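Local coordinates for protein poly-beta-hydroxybuterate polymerase (Cupriavidus necator, PDB 5T6O) that probably acts as an acyltransferase that links hydroxybutyryl units from coenzyme A thioesters into polyhydroxybutyrate, with this chain forming the catalytic domain, at residues P39-P44 / D111-L116; C46-Y51 / A191-F196. The protein carries 1 engineered substitution. One frame throughout, in Å; residues are numbered along the deposited sequence.

In the fold
The chain is the catalytic domain and has an alpha/beta hydrolase fold. After strands 14-19, 23-28 and 34-36 the chain enters strand 40-43, then loop 46-51. Contact 1 closes when strand 113-118 returns beside strand 40-43, after strand 72-77 and helix 89-108. Contact 2 closes later, when the turn after strand 188-191 meets loop 46-51. The two closures cross, because their segments alternate along the chain. Contact 1 joins neighbouring strands of the central sheet. Contact 2 ties the loop beyond one of them to the region before helix 202-215. Their centres lie about 21 Å apart, but Pro-44 packs on Tyr-50 where the two first segments adjoin.

Contact 1. Residues P39-P44 / D111-L116; sequences PLLMVP and DKINVL
Leu-40 has CG anti to its backbone N (chi1 174°), and its CD1 lies against the neighbouring strand beside Leu-116. This methyl sits 4.0 Å from CB of Leu-116 and 3.7 Å from the carbonyl carbon of Val-115. Ile-113 holds CG1 between its backbone N and carbonyl carbon (chi1 68°). Its CD1 comes to 4.0 Å from CB of Leu-41, while its CG2 meets CG of the Pro-39 ring at 3.8 Å. The side chains of Pro-39 and Ile-113 cross at about a right angle. Further along, CG of Met-42 packs on CD2 of Leu-116 at 4.1 Å. The strands run parallel, and four backbone hydrogen bonds join them. Leu-41 uses both its polar backbone atoms: its N donates to O of Asn-114 at 2.8 Å in a nearly straight bond (170° at the hydrogen), and its O accepts from N of Leu-116. Asn-114 N donates to Pro-39 O, and Val-43 N donates to Leu-116 O at 2.7 Å. Leu-40, Met-42, Asn-114 and Leu-116 share one face of the sheet, where Trp-351 of helix 348-358 covers Leu-40 and Leu-116. Leu-41 is on the other face, under helix 89-108. OD1 of Asn-114 is hydrogen-bonded to OG of Ser-142 in strand 140-146. As in other alpha/beta hydrolases, these are neighbouring parallel strands of the central sheet. The chemistry implies a buried seam: backbone bonds satisfy the peptide groups between the strands, and apolar side chains pack on both faces, apart from the Asn-114 amide, whose OD1 Ser-142 satisfies.

Contact 2. Residues C46-Y51 / A191-F196; sequences CINKYY and ANTFSF
Ile-47 and Phe-196 cross at about a right angle, with the isoleucine CD1 over one face of the phenylalanine ring. This is a CH-pi contact: CD1 lies 3.9 Å from the ring centroid, 21° off the ring normal, and is offset toward the rim near CE1. Phe-196 has CG anti to its backbone N (chi1 -175°), and its CB points toward the loop 46-51. The CG2 branch of Ile-47 meets the carbonyl O of Asn-192 at 3.4 Å and CB of Ala-191 at 4.2 Å. Leu-232 of strand 230-233 packs against Ile-47, Ala-191 and Phe-196 alike. Asn-48 lies beside Asn-192, pointing the same way, with the two amide planes 22° apart. The Asn-48 side chain also crosses that of Thr-193. A water bridges the backbone O of Ile-47 and the side-chain OG1 of Thr-193: it donates to Ile-47 O at 3.0 Å and is hydrogen-bonded to Thr-193 OG1 at 2.7 Å. Within the second segment, OD1 of Asn-192 accepts from N of Ser-195 at 2.9 Å, an Asx motif. A type I turn from Thr-193 to Phe-196 overlaps it and brings Phe-196 back toward Ile-47. On this turn Phe-194 meets Phe-161 of the second subunit, so the loop pairing sits next to a subunit interface. The contact therefore has two chemical halves. One is an apolar group round Ile-47. The other is polar: Thr-193 OG1 is tied through the water to the backbone O of Ile-47, and Thr-193 sits on a turn held by the Asn-192 OD1 bond.

Contact 1. Residues P39-P44 / D111-L116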
ATOM      1  N   PRO A  39      32.006   7.048 -28.105  1.00 31.87           N
ATOM      2  CA  PRO A  39      32.172   7.291 -26.671  1.00 28.78           C
ATOM      3  C   PRO A  39      30.822   7.314 -25.965  1.00 28.41           C
ATOM      4  O   PRO A  39      29.762   7.331 -26.592  1.00 28.80           O
ATOM      5  CB  PRO A  39      32.833   8.671 -26.638  1.00 29.23           C
ATOM      6  CG  PRO A  39      32.225   9.370 -27.817  1.00 31.95           C
ATOM      7  CD  PRO A  39      32.075   8.296 -28.889  1.00 29.76           C
ATOM      8  N   LEU A  40      30.880   7.357 -24.631  1.00 27.31           N
ATOM      9  CA  LEU A  40      29.687   7.484 -23.796  1.00 26.34           C
ATOM     10  C   LEU A  40      29.721   8.820 -23.065  1.00 26.56           C
ATOM     11  O   LEU A  40      30.686   9.107 -22.347  1.00 26.47           O
ATOM     12  CB  LEU A  40      29.592   6.341 -22.782  1.00 23.23           C
ATOM     13  CG  LEU A  40      28.449   6.462 -21.770  1.00 22.41           C
ATOM     14  CD1 LEU A  40      27.106   6.254 -22.472  1.00 22.09           C
ATOM     15  CD2 LEU A  40      28.638   5.439 -20.643  1.00 24.49           C
ATOM     16  N   LEU A  41      28.663   9.621 -23.229  1.00 22.69           N
ATOM     17  CA  LEU A  41      28.513  10.878 -22.496  1.00 23.61           C
ATOM     18  C   LEU A  41      27.546  10.655 -21.338  1.00 24.49           C
ATOM     19  O   LEU A  41      26.377  10.317 -21.553  1.00 25.49           O
ATOM     20  CB  LEU A  41      28.014  12.007 -23.407  1.00 22.46           C
ATOM     21  CG  LEU A  41      27.542  13.265 -22.665  1.00 26.14           C
ATOM     22  CD1 LEU A  41      28.726  14.001 -22.017  1.00 23.61           C
ATOM     23  CD2 LEU A  41      26.772  14.207 -23.612  1.00 25.39           C
ATOM     24  N   MET A  42      28.037  10.839 -20.116  1.00 21.71           N
ATOM     25  CA  MET A  42      27.213  10.704 -18.924  1.00 25.40           C
ATOM     26  C   MET A  42      26.667  12.060 -18.495  1.00 26.28           C
ATOM     27  O   MET A  42      27.431  13.025 -18.349  1.00 25.24           O
ATOM     28  CB  MET A  42      28.017  10.092 -17.784  1.00 26.03           C
ATOM     29  CG  MET A  42      28.515   8.693 -18.050  1.00 26.55           C
ATOM     30  SD  MET A  42      29.115   8.025 -16.487  1.00 27.92           S
ATOM     31  CE  MET A  42      29.647   6.399 -17.018  1.00 22.75           C
ATOM     32  N   VAL A  43      25.351  12.120 -18.278  1.00 21.85           N
ATOM     33  CA  VAL A  43      24.686  13.314 -17.753  1.00 23.42           C
ATOM     34  C   VAL A  43      24.168  12.989 -16.356  1.00 22.69           C
ATOM     35  O   VAL A  43      23.109  12.361 -16.206  1.00 21.86           O
ATOM     36  CB  VAL A  43      23.552  13.793 -18.673  1.00 22.98           C
ATOM     37  CG1 VAL A  43      22.884  15.068 -18.090  1.00 22.90           C
ATOM     38  CG2 VAL A  43      24.095  14.061 -20.087  1.00 26.96           C
ATOM     39  N   PRO A  44      24.896  13.378 -15.320  1.00 24.78           N
ATOM     40  CA  PRO A  44      24.483  13.092 -13.954  1.00 22.12           C
ATOM     41  C   PRO A  44      23.427  14.078 -13.490  1.00 23.72           C
ATOM     42  O   PRO A  44      23.165  15.084 -14.163  1.00 22.98           O
ATOM     43  CB  PRO A  44      25.785  13.257 -13.150  1.00 27.83           C
ATOM     44  CG  PRO A  44      26.880  13.517 -14.195  1.00 39.71           C
ATOM     45  CD  PRO A  44      26.188  14.072 -15.377  1.00 30.50           C
ATOM     46  N   ASP A 111      29.874  10.271 -35.894  1.00 38.02           N
ATOM     47  CA  ASP A 111      28.555  10.771 -36.265  1.00 39.28           C
ATOM     48  C   ASP A 111      27.561  10.665 -35.110  1.00 38.44           C
ATOM     49  O   ASP A 111      26.668  11.515 -34.974  1.00 36.35           O
ATOM     50  CB  ASP A 111      28.046  10.009 -37.488  1.00 46.73           C
ATOM     51  CG  ASP A 111      26.724  10.539 -37.996  1.00 58.77           C
ATOM     52  OD1 ASP A 111      26.529  11.773 -37.960  1.00 62.21           O
ATOM     53  OD2 ASP A 111      25.877   9.721 -38.425  1.00 61.67           O
ATOM     54  N   LYS A 112      27.702   9.643 -34.267  1.00 36.40           N
ATOM     55  CA  LYS A 112      26.804   9.423 -33.142  1.00 35.56           C
ATOM     56  C   LYS A 112      27.601   8.994 -31.919  1.00 37.38           C
ATOM     57  O   LYS A 112      28.651   8.347 -32.033  1.00 30.90           O
ATOM     58  CB  LYS A 112      25.743   8.355 -33.463  1.00 33.47           C
ATOM     59  CG  LYS A 112      24.821   8.724 -34.627  1.00 42.77           C
ATOM     60  CD  LYS A 112      23.738   7.672 -34.837  1.00 49.16           C
ATOM     61  CE  LYS A 112      22.912   7.950 -36.092  1.00 49.70           C
ATOM     62  NZ  LYS A 112      22.179   9.237 -35.998  1.00 54.57           N
ATOM     63  N   ILE A 113      27.079   9.356 -30.742  1.00 33.72           N
ATOM     64  CA  ILE A 113      27.648   8.971 -29.459  1.00 29.14           C
ATOM     65  C   ILE A 113      26.588   8.230 -28.654  1.00 31.05           C
ATOM     66  O   ILE A 113      25.387   8.309 -28.925  1.00 29.78           O
ATOM     67  CB  ILE A 113      28.178  10.189 -28.665  1.00 28.22           C
ATOM     68  CG1 ILE A 113      27.020  11.088 -28.201  1.00 26.15           C
ATOM     69  CG2 ILE A 113      29.196  10.976 -29.500  1.00 29.81           C
ATOM     70  CD1 ILE A 113      27.465  12.281 -27.346  1.00 29.23           C
ATOM     71  N   ASN A 114      27.045   7.491 -27.655  1.00 25.34           N
ATOM     72  CA  ASN A 114      26.135   6.925 -26.672  1.00 26.40           C
ATOM     73  C   ASN A 114      25.954   7.921 -25.542  1.00 27.13           C
ATOM     74  O   ASN A 114      26.872   8.678 -25.210  1.00 26.52           O
ATOM     75  CB  ASN A 114      26.674   5.599 -26.141  1.00 25.53           C
ATOM     76  CG  ASN A 114      26.593   4.500 -27.176  1.00 30.52           C
ATOM     77  OD1 ASN A 114      25.621   4.420 -27.932  1.00 32.48           O
ATOM     78  ND2 ASN A 114      27.615   3.663 -27.233  1.00 29.49           N
ATOM     79  N   VAL A 115      24.751   7.963 -24.971  0.50 26.19           N
ATOM     80  CA  VAL A 115      24.517   8.860 -23.847  0.50 26.15           C
ATOM     81  C   VAL A 115      23.885   8.095 -22.692  0.50 27.99           C
ATOM     82  O   VAL A 115      23.207   7.079 -22.874  0.50 26.24           O
ATOM     83  CB  VAL A 115      23.650  10.090 -24.217  0.50 28.18           C
ATOM     84  CG1 VAL A 115      24.175  10.780 -25.474  0.50 29.35           C
ATOM     85  CG2 VAL A 115      22.192   9.706 -24.357  0.50 25.30           C
ATOM     86  N   LEU A 116      24.128   8.601 -21.490  1.00 23.73           N
ATOM     87  CA  LEU A 116      23.599   8.044 -20.257  1.00 23.81           C
ATOM     88  C   LEU A 116      23.091   9.193 -19.396  1.00 23.06           C
ATOM     89  O   LEU A 116      23.705  10.266 -19.346  1.00 23.87           O
ATOM     90  CB  LEU A 116      24.668   7.230 -19.494  1.00 24.24           C
ATOM     91  CG  LEU A 116      24.387   6.735 -18.066  1.00 26.55           C
ATOM     92  CD1 LEU A 116      25.268   5.514 -17.760  1.00 24.68           C
ATOM     93  CD2 LEU A 116      24.614   7.819 -16.993  1.00 24.65           C
TER

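Contact 2. Residues C46-Y51 / A191-F196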
ATOM      1  N   CYS A  46      21.856  17.226 -11.464  1.00 23.25           N
ATOM      2  CA  CYS A  46      22.335  18.483 -10.894  1.00 24.01           C
ATOM      3  C   CYS A  46      21.758  18.729  -9.506  1.00 24.84           C
ATOM      4  O   CYS A  46      22.010  19.785  -8.911  1.00 24.06           O
ATOM      5  CB  CYS A  46      22.011  19.650 -11.828  1.00 24.11           C
ATOM      6  SG  CYS A  46      20.243  19.785 -12.267  1.00 27.38           S
ATOM      7  N   ILE A  47      20.990  17.770  -9.000  1.00 25.17           N
ATOM      8  CA  ILE A  47      20.611  17.670  -7.595  1.00 21.80           C
ATOM      9  C   ILE A  47      21.652  16.779  -6.923  1.00 23.82           C
ATOM     10  O   ILE A  47      21.775  15.604  -7.271  1.00 23.71           O
ATOM     11  CB  ILE A  47      19.189  17.100  -7.469  1.00 26.79           C
ATOM     12  CG1 ILE A  47      18.193  18.094  -8.096  1.00 23.94           C
ATOM     13  CG2 ILE A  47      18.846  16.753  -6.026  1.00 23.44           C
ATOM     14  CD1 ILE A  47      16.790  17.523  -8.335  1.00 23.30           C
ATOM     15  N   ASN A  48      22.411  17.337  -5.970  1.00 22.38           N
ATOM     16  CA  ASN A  48      23.738  16.844  -5.590  1.00 21.23           C
ATOM     17  C   ASN A  48      24.673  16.809  -6.803  1.00 23.83           C
ATOM     18  O   ASN A  48      24.314  17.281  -7.888  1.00 25.44           O
ATOM     19  CB  ASN A  48      23.684  15.469  -4.911  1.00 21.88           C
ATOM     20  CG  ASN A  48      23.129  15.544  -3.500  1.00 26.84           C
ATOM     21  OD1 ASN A  48      23.561  16.369  -2.681  1.00 30.46           O
ATOM     22  ND2 ASN A  48      22.167  14.696  -3.211  1.00 20.62           N
ATOM     23  N   LYS A  49      25.878  16.281  -6.630  1.00 21.41           N
ATOM     24  CA  LYS A  49      26.909  16.387  -7.654  1.00 20.59           C
ATOM     25  C   LYS A  49      27.161  15.055  -8.351  1.00 21.26           C
ATOM     26  O   LYS A  49      26.694  13.996  -7.929  1.00 23.78           O
ATOM     27  CB  LYS A  49      28.205  16.922  -7.039  1.00 20.87           C
ATOM     28  CG  LYS A  49      28.017  18.357  -6.522  1.00 24.15           C
ATOM     29  CD  LYS A  49      29.168  18.778  -5.632  1.00 22.36           C
ATOM     30  CE  LYS A  49      28.939  20.201  -5.117  1.00 24.42           C
ATOM     31  NZ  LYS A  49      30.129  20.641  -4.330  1.00 24.65           N
ATOM     32  N   TYR A  50      27.948  15.123  -9.432  1.00 22.71           N
ATOM     33  CA  TYR A  50      28.055  13.983 -10.345  1.00 26.43           C
ATOM     34  C   TYR A  50      28.717  12.766  -9.719  1.00 26.47           C
ATOM     35  O   TYR A  50      28.498  11.646 -10.200  1.00 25.82           O
ATOM     36  CB  TYR A  50      28.844  14.371 -11.598  1.00 26.54           C
ATOM     37  CG  TYR A  50      30.353  14.381 -11.440  1.00 26.30           C
ATOM     38  CD1 TYR A  50      31.104  13.204 -11.557  1.00 25.56           C
ATOM     39  CD2 TYR A  50      31.034  15.570 -11.203  1.00 27.15           C
ATOM     40  CE1 TYR A  50      32.472  13.217 -11.408  1.00 25.67           C
ATOM     41  CE2 TYR A  50      32.404  15.591 -11.065  1.00 27.65           C
ATOM     42  CZ  TYR A  50      33.118  14.409 -11.174  1.00 24.67           C
ATOM     43  OH  TYR A  50      34.482  14.440 -11.044  1.00 26.26           O
ATOM     44  N   TYR A  51      29.544  12.955  -8.691  1.00 25.27           N
ATOM     45  CA  TYR A  51      30.505  11.926  -8.322  1.00 23.80           C
ATOM     46  C   TYR A  51      29.878  10.752  -7.581  1.00 22.37           C
ATOM     47  O   TYR A  51      30.603   9.820  -7.215  1.00 23.96           O
ATOM     48  CB  TYR A  51      31.647  12.536  -7.505  1.00 23.10           C
ATOM     49  CG  TYR A  51      31.262  13.168  -6.188  1.00 24.57           C
ATOM     50  CD1 TYR A  51      31.161  12.396  -5.029  1.00 25.73           C
ATOM     51  CD2 TYR A  51      31.082  14.543  -6.081  1.00 21.86           C
ATOM     52  CE1 TYR A  51      30.835  12.967  -3.821  1.00 24.61           C
ATOM     53  CE2 TYR A  51      30.760  15.129  -4.855  1.00 21.37           C
ATOM     54  CZ  TYR A  51      30.637  14.335  -3.737  1.00 25.10           C
ATOM     55  OH  TYR A  51      30.313  14.895  -2.523  1.00 27.25           O
ATOM     56  N   ALA A 191      19.397  21.907  -2.575  1.00 24.20           N
ATOM     57  CA  ALA A 191      18.777  20.649  -2.978  1.00 28.83           C
ATOM     58  C   ALA A 191      19.687  19.485  -2.638  1.00 29.17           C
ATOM     59  O   ALA A 191      20.912  19.587  -2.746  1.00 26.26           O
ATOM     60  CB  ALA A 191      18.480  20.603  -4.481  1.00 27.77           C
ATOM     61  N   ASN A 192      19.082  18.371  -2.234  1.00 23.64           N
ATOM     62  CA  ASN A 192      19.805  17.115  -2.152  1.00 23.87           C
ATOM     63  C   ASN A 192      18.866  16.007  -2.600  1.00 25.23           C
ATOM     64  O   ASN A 192      17.682  16.231  -2.854  1.00 24.86           O
ATOM     65  CB  ASN A 192      20.358  16.882  -0.747  1.00 25.55           C
ATOM     66  CG  ASN A 192      19.281  16.881   0.302  1.00 30.30           C
ATOM     67  OD1 ASN A 192      18.202  16.351   0.091  1.00 30.61           O
ATOM     68  ND2 ASN A 192      19.560  17.506   1.431  1.00 31.91           N
ATOM     69  N   THR A 193      19.409  14.798  -2.707  1.00 24.61           N
ATOM     70  CA  THR A 193      18.674  13.712  -3.337  1.00 22.57           C
ATOM     71  C   THR A 193      17.696  13.063  -2.367  1.00 20.36           C
ATOM     72  O   THR A 193      16.508  12.922  -2.677  1.00 24.17           O
ATOM     73  CB  THR A 193      19.653  12.662  -3.871  1.00 29.05           C
ATOM     74  OG1 THR A 193      20.492  13.259  -4.866  1.00 26.52           O
ATOM     75  CG2 THR A 193      18.902  11.490  -4.485  1.00 24.48           C
ATOM     76  N   PHE A 194      18.180  12.655  -1.194  1.00 22.71           N
ATOM     77  CA  PHE A 194      17.317  11.879  -0.311  1.00 27.31           C
ATOM     78  C   PHE A 194      16.252  12.730   0.356  1.00 31.66           C
ATOM     79  O   PHE A 194      15.222  12.186   0.764  1.00 28.89           O
ATOM     80  CB  PHE A 194      18.167  11.128   0.713  1.00 25.63           C
ATOM     81  CG  PHE A 194      18.757   9.873   0.146  1.00 28.10           C
ATOM     82  CD1 PHE A 194      19.899   9.922  -0.635  1.00 31.64           C
ATOM     83  CD2 PHE A 194      18.118   8.654   0.317  1.00 32.32           C
ATOM     84  CE1 PHE A 194      20.421   8.765  -1.192  1.00 31.17           C
ATOM     85  CE2 PHE A 194      18.637   7.488  -0.236  1.00 33.45           C
ATOM     86  CZ  PHE A 194      19.783   7.546  -0.997  1.00 29.26           C
ATOM     87  N   SER A 195      16.439  14.050   0.425  1.00 28.73           N
ATOM     88  CA  SER A 195      15.395  14.928   0.943  1.00 27.80           C
ATOM     89  C   SER A 195      14.873  15.904  -0.114  1.00 29.03           C
ATOM     90  O   SER A 195      14.382  16.985   0.229  1.00 24.03           O
ATOM     91  CB  SER A 195      15.899  15.683   2.176  1.00 27.17           C
ATOM     92  OG  SER A 195      16.258  14.768   3.211  1.00 29.05           O
ATOM     93  N   PHE A 196      14.948  15.546  -1.403  1.00 30.49           N
ATOM     94  CA  PHE A 196      14.425  16.457  -2.420  1.00 31.60           C
ATOM     95  C   PHE A 196      12.932  16.726  -2.244  1.00 30.82           C
ATOM     96  O   PHE A 196      12.457  17.823  -2.563  1.00 31.17           O
ATOM     97  CB  PHE A 196      14.672  15.946  -3.844  1.00 27.72           C
ATOM     98  CG  PHE A 196      14.246  16.942  -4.890  1.00 27.07           C
ATOM     99  CD1 PHE A 196      14.907  18.153  -5.001  1.00 28.17           C
ATOM    100  CD2 PHE A 196      13.132  16.715  -5.683  1.00 35.36           C
ATOM    101  CE1 PHE A 196      14.508  19.103  -5.931  1.00 30.48           C
ATOM    102  CE2 PHE A 196      12.723  17.659  -6.612  1.00 30.75           C
ATOM    103  CZ  PHE A 196      13.426  18.853  -6.738  1.00 30.24           C
TER
HETATM  104  O   HOH W   1      20.064  13.171  -7.492  1.00 33.11           O